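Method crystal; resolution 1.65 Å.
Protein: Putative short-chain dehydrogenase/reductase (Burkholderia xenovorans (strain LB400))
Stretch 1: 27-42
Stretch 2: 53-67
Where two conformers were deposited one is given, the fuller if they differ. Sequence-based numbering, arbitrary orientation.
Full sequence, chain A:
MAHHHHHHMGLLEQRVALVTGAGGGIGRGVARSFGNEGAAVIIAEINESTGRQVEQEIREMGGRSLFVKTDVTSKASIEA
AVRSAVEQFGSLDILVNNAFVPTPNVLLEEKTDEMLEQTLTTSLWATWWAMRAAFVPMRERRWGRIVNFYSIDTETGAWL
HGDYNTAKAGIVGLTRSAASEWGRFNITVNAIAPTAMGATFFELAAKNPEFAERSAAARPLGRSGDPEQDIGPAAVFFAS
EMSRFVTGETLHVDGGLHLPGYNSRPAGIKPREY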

# COMPACT_ATOMS: atom_id res chain seq x y z
N GLY A 27 -8.80 -11.27 22.04
CA GLY A 27 -9.73 -12.35 21.76
C GLY A 27 -10.90 -12.37 22.73
O GLY A 27 -12.04 -12.62 22.34
N ARG A 28 -10.62 -12.12 24.02
CA ARG A 28 -11.69 -12.01 25.01
C ARG A 28 -12.61 -10.85 24.70
O ARG A 28 -13.84 -10.96 24.83
CB ARG A 28 -11.08 -11.86 26.40
CG ARG A 28 -12.09 -11.46 27.47
CD ARG A 28 -11.43 -11.36 28.83
NE ARG A 28 -12.38 -10.97 29.88
CZ ARG A 28 -12.69 -9.71 30.16
NH1 ARG A 28 -12.14 -8.71 29.48
NH2 ARG A 28 -13.56 -9.44 31.13
N GLY A 29 -12.04 -9.70 24.32
CA GLY A 29 -12.87 -8.56 23.99
C GLY A 29 -13.75 -8.81 22.79
O GLY A 29 -14.92 -8.44 22.77
N VAL A 30 -13.19 -9.47 21.77
CA VAL A 30 -13.98 -9.83 20.59
C VAL A 30 -15.08 -10.82 20.96
O VAL A 30 -16.24 -10.68 20.55
CB VAL A 30 -13.06 -10.39 19.48
CG1 VAL A 30 -13.89 -10.94 18.33
CG2 VAL A 30 -12.11 -9.30 18.98
N ALA A 31 -14.74 -11.85 21.74
CA ALA A 31 -15.73 -12.85 22.12
C ALA A 31 -16.90 -12.22 22.88
O ALA A 31 -18.06 -12.54 22.62
CB ALA A 31 -15.09 -13.95 22.96
N ARG A 32 -16.60 -11.33 23.83
CA ARG A 32 -17.66 -10.66 24.58
C ARG A 32 -18.50 -9.76 23.68
O ARG A 32 -19.73 -9.69 23.83
CB ARG A 32 -17.07 -9.88 25.75
CG ARG A 32 -16.62 -10.76 26.92
CD ARG A 32 -15.70 -10.01 27.87
NE ARG A 32 -16.33 -8.80 28.37
CZ ARG A 32 -16.91 -8.68 29.56
NH1 ARG A 32 -16.93 -9.71 30.40
NH2 ARG A 32 -17.46 -7.53 29.92
N SER A 33 -17.85 -9.05 22.74
CA SER A 33 -18.60 -8.22 21.80
C SER A 33 -19.52 -9.07 20.94
O SER A 33 -20.68 -8.69 20.71
CB SER A 33 -17.63 -7.43 20.90
OG SER A 33 -16.76 -6.65 21.68
N PHE A 34 -19.03 -10.21 20.46
CA PHE A 34 -19.87 -11.13 19.68
C PHE A 34 -21.05 -11.63 20.50
O PHE A 34 -22.17 -11.76 19.99
CB PHE A 34 -19.04 -12.32 19.20
CG PHE A 34 -18.13 -12.03 18.03
CD1 PHE A 34 -17.96 -10.75 17.54
CD2 PHE A 34 -17.45 -13.08 17.42
CE1 PHE A 34 -17.11 -10.51 16.46
CE2 PHE A 34 -16.61 -12.84 16.33
CZ PHE A 34 -16.44 -11.56 15.86
N GLY A 35 -20.81 -11.98 21.77
CA GLY A 35 -21.89 -12.47 22.60
C GLY A 35 -23.01 -11.45 22.75
O GLY A 35 -24.19 -11.80 22.72
N ASN A 36 -22.64 -10.17 22.88
CA ASN A 36 -23.64 -9.12 23.04
C ASN A 36 -24.38 -8.82 21.74
O ASN A 36 -25.45 -8.21 21.78
CB ASN A 36 -22.99 -7.85 23.58
CG ASN A 36 -22.58 -7.97 25.04
OD1 ASN A 36 -23.26 -8.62 25.83
ND2 ASN A 36 -21.46 -7.35 25.40
N GLU A 37 -23.85 -9.25 20.60
CA GLU A 37 -24.55 -9.12 19.33
C GLU A 37 -25.35 -10.36 18.96
O GLU A 37 -25.84 -10.45 17.83
CB GLU A 37 -23.57 -8.76 18.20
CG GLU A 37 -22.91 -7.41 18.38
CD GLU A 37 -23.90 -6.26 18.37
OE1 GLU A 37 -24.95 -6.36 17.69
OE2 GLU A 37 -23.62 -5.24 19.03
N GLY A 38 -25.48 -11.33 19.87
CA GLY A 38 -26.36 -12.46 19.65
C GLY A 38 -25.71 -13.71 19.09
O GLY A 38 -26.42 -14.70 18.87
N ALA A 39 -24.41 -13.70 18.84
CA ALA A 39 -23.75 -14.90 18.34
C ALA A 39 -23.51 -15.88 19.47
O ALA A 39 -23.33 -15.48 20.63
CB ALA A 39 -22.43 -14.55 17.66
N ALA A 40 -23.53 -17.16 19.14
CA ALA A 40 -23.05 -18.20 20.03
C ALA A 40 -21.55 -18.30 19.82
O ALA A 40 -21.09 -18.46 18.68
CB ALA A 40 -23.73 -19.54 19.74
N VAL A 41 -20.77 -18.18 20.89
CA VAL A 41 -19.33 -18.00 20.75
C VAL A 41 -18.61 -19.20 21.34
O VAL A 41 -18.72 -19.47 22.54
CB VAL A 41 -18.85 -16.70 21.42
CG1 VAL A 41 -17.39 -16.47 21.07
CG2 VAL A 41 -19.71 -15.51 20.95
N ILE A 42 -17.84 -19.89 20.50
CA ILE A 42 -16.92 -20.93 20.97
C ILE A 42 -15.62 -20.28 21.42
O ILE A 42 -14.96 -19.57 20.66
CB ILE A 42 -16.66 -21.97 19.87
CG1 ILE A 42 -17.95 -22.71 19.52
CG2 ILE A 42 -15.60 -22.97 20.35
CD1 ILE A 42 -18.49 -23.57 20.66
N GLN A 53 -13.60 -18.82 32.19
CA GLN A 53 -14.02 -17.54 32.76
C GLN A 53 -14.75 -16.69 31.72
O GLN A 53 -15.75 -16.03 32.05
CB GLN A 53 -12.81 -16.78 33.31
N VAL A 54 -14.30 -16.72 30.47
CA VAL A 54 -14.94 -15.92 29.43
C VAL A 54 -16.26 -16.54 29.00
O VAL A 54 -17.24 -15.83 28.76
CB VAL A 54 -13.98 -15.73 28.24
CG1 VAL A 54 -14.67 -14.97 27.12
CG2 VAL A 54 -12.73 -15.00 28.68
N GLU A 55 -16.31 -17.87 28.88
CA GLU A 55 -17.58 -18.55 28.63
C GLU A 55 -18.63 -18.12 29.65
O GLU A 55 -19.76 -17.74 29.28
CB GLU A 55 -17.39 -20.07 28.68
CG GLU A 55 -18.68 -20.88 28.72
CD GLU A 55 -18.49 -22.28 29.28
OE1 GLU A 55 -18.30 -23.24 28.50
OE2 GLU A 55 -18.53 -22.44 30.52
N GLN A 56 -18.27 -18.13 30.93
CA GLN A 56 -19.23 -17.76 31.97
C GLN A 56 -19.57 -16.28 31.93
O GLN A 56 -20.71 -15.90 32.22
CB GLN A 56 -18.67 -18.15 33.34
CG GLN A 56 -18.51 -19.66 33.53
CD GLN A 56 -19.85 -20.38 33.57
OE1 GLN A 56 -20.72 -20.06 34.39
NE2 GLN A 56 -20.03 -21.34 32.67
N GLU A 57 -18.60 -15.42 31.58
CA GLU A 57 -18.89 -13.99 31.44
C GLU A 57 -19.96 -13.76 30.38
O GLU A 57 -20.91 -12.99 30.59
CB GLU A 57 -17.62 -13.22 31.09
CG GLU A 57 -16.69 -12.98 32.27
CD GLU A 57 -15.34 -12.41 31.86
OE1 GLU A 57 -15.17 -12.01 30.69
OE2 GLU A 57 -14.43 -12.37 32.72
N ILE A 58 -19.82 -14.41 29.22
CA ILE A 58 -20.78 -14.22 28.14
C ILE A 58 -22.16 -14.71 28.56
O ILE A 58 -23.18 -14.07 28.28
CB ILE A 58 -20.29 -14.92 26.86
CG1 ILE A 58 -19.07 -14.18 26.29
CG2 ILE A 58 -21.42 -15.04 25.85
CD1 ILE A 58 -18.30 -14.97 25.25
N ARG A 59 -22.21 -15.85 29.26
CA ARG A 59 -23.49 -16.38 29.73
C ARG A 59 -24.13 -15.44 30.75
O ARG A 59 -25.33 -15.17 30.68
CB ARG A 59 -23.31 -17.77 30.33
CG ARG A 59 -22.88 -18.82 29.31
CD ARG A 59 -22.84 -20.21 29.93
NE ARG A 59 -22.49 -21.20 28.91
CZ ARG A 59 -22.20 -22.48 29.17
NH1 ARG A 59 -22.21 -22.93 30.41
NH2 ARG A 59 -21.90 -23.30 28.17
N GLU A 60 -23.34 -14.94 31.70
CA GLU A 60 -23.87 -14.05 32.73
C GLU A 60 -24.42 -12.76 32.15
O GLU A 60 -25.28 -12.12 32.76
CB GLU A 60 -22.79 -13.74 33.77
N MET A 61 -23.95 -12.36 30.97
CA MET A 61 -24.45 -11.19 30.28
C MET A 61 -25.62 -11.51 29.36
O MET A 61 -26.05 -10.64 28.60
CB MET A 61 -23.33 -10.52 29.48
CG MET A 61 -22.30 -9.81 30.34
SD MET A 61 -21.09 -8.89 29.38
CE MET A 61 -20.09 -10.20 28.69
N GLY A 62 -26.14 -12.73 29.42
CA GLY A 62 -27.30 -13.11 28.63
C GLY A 62 -27.00 -13.71 27.27
O GLY A 62 -27.95 -13.95 26.51
N GLY A 63 -25.74 -13.97 26.94
CA GLY A 63 -25.38 -14.56 25.67
C GLY A 63 -25.22 -16.07 25.74
O GLY A 63 -25.48 -16.71 26.75
N ARG A 64 -24.79 -16.64 24.61
CA ARG A 64 -24.52 -18.07 24.50
C ARG A 64 -23.04 -18.28 24.19
O ARG A 64 -22.47 -17.60 23.34
CB ARG A 64 -25.38 -18.73 23.42
CG ARG A 64 -26.83 -18.96 23.82
CD ARG A 64 -27.63 -19.40 22.62
NE ARG A 64 -27.52 -18.41 21.55
CZ ARG A 64 -27.51 -18.70 20.25
NH1 ARG A 64 -27.41 -17.73 19.36
NH2 ARG A 64 -27.60 -19.97 19.86
N SER A 65 -22.44 -19.24 24.90
CA SER A 65 -21.01 -19.50 24.73
C SER A 65 -20.70 -20.92 25.16
O SER A 65 -21.45 -21.53 25.93
CB SER A 65 -20.18 -18.49 25.53
OG SER A 65 -18.80 -18.64 25.27
N LEU A 66 -19.60 -21.45 24.64
CA LEU A 66 -19.09 -22.75 25.06
C LEU A 66 -17.57 -22.71 25.01
O LEU A 66 -16.98 -22.44 23.96
CB LEU A 66 -19.62 -23.89 24.19
CG LEU A 66 -19.14 -25.29 24.58
CD1 LEU A 66 -19.69 -25.69 25.94
CD2 LEU A 66 -19.51 -26.32 23.53
N PHE A 67 -16.93 -23.00 26.14
CA PHE A 67 -15.49 -23.17 26.16
C PHE A 67 -15.15 -24.54 25.57
O PHE A 67 -15.71 -25.56 25.99
CB PHE A 67 -14.94 -23.06 27.57
CG PHE A 67 -13.54 -23.61 27.70
CD1 PHE A 67 -12.47 -22.93 27.15
CD2 PHE A 67 -13.31 -24.81 28.35
CE1 PHE A 67 -11.18 -23.43 27.25
CE2 PHE A 67 -12.03 -25.32 28.45
CZ PHE A 67 -10.96 -24.62 27.90
O HOH W 1 -24.89 -14.51 22.45
O HOH W 2 -23.35 -12.00 25.90
O HOH W 3 -25.77 -10.77 25.51

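Each stretch runs from a helix through a glycine-containing turn into a strand: the helix axes cross at -26°, 9.6 Å apart at closest approach, and the strands are parallel. V41 anchors the strand pairing, its N donating to R64 O (3.0 Å) and its O accepting from L66 N (3.0 Å). S65, with chi1 t, brings OG to 2.9 Å from V41 O, so its hydroxyl also donates to that carbonyl.

Between helices and strands, I58 (chi1 m, chi2 t) extends CD1 to 4.1 Å from A31 CB and 4.2 Å from V41 CB, while its CG2 lies 4.2 Å from G35 CA. A side chain at G35 would clash with this methyl, so the close fit depends on glycine.

At the solvent-facing edge, R28, extended with chi1 to chi3 all t, lays CG 3.8 Å from V54 CG2 and carries its guanidinium to E57. R32 instead bends at chi3 (p), and its NH1 donates to E57 OE1 at 2.9 Å; the R28 hydrogen bonds to E57 are weak by comparison, though its salt bridge to the same carboxylate stands. M61 CE covers one face of the R32 guanidinium, 3.6 Å from NH1.

R64 turns at chi3 (m), so NH1 reaches G38 O (3.2 Å) with A40 CB over one guanidinium face. Water 1 links G35 O, A39 O and R64 N.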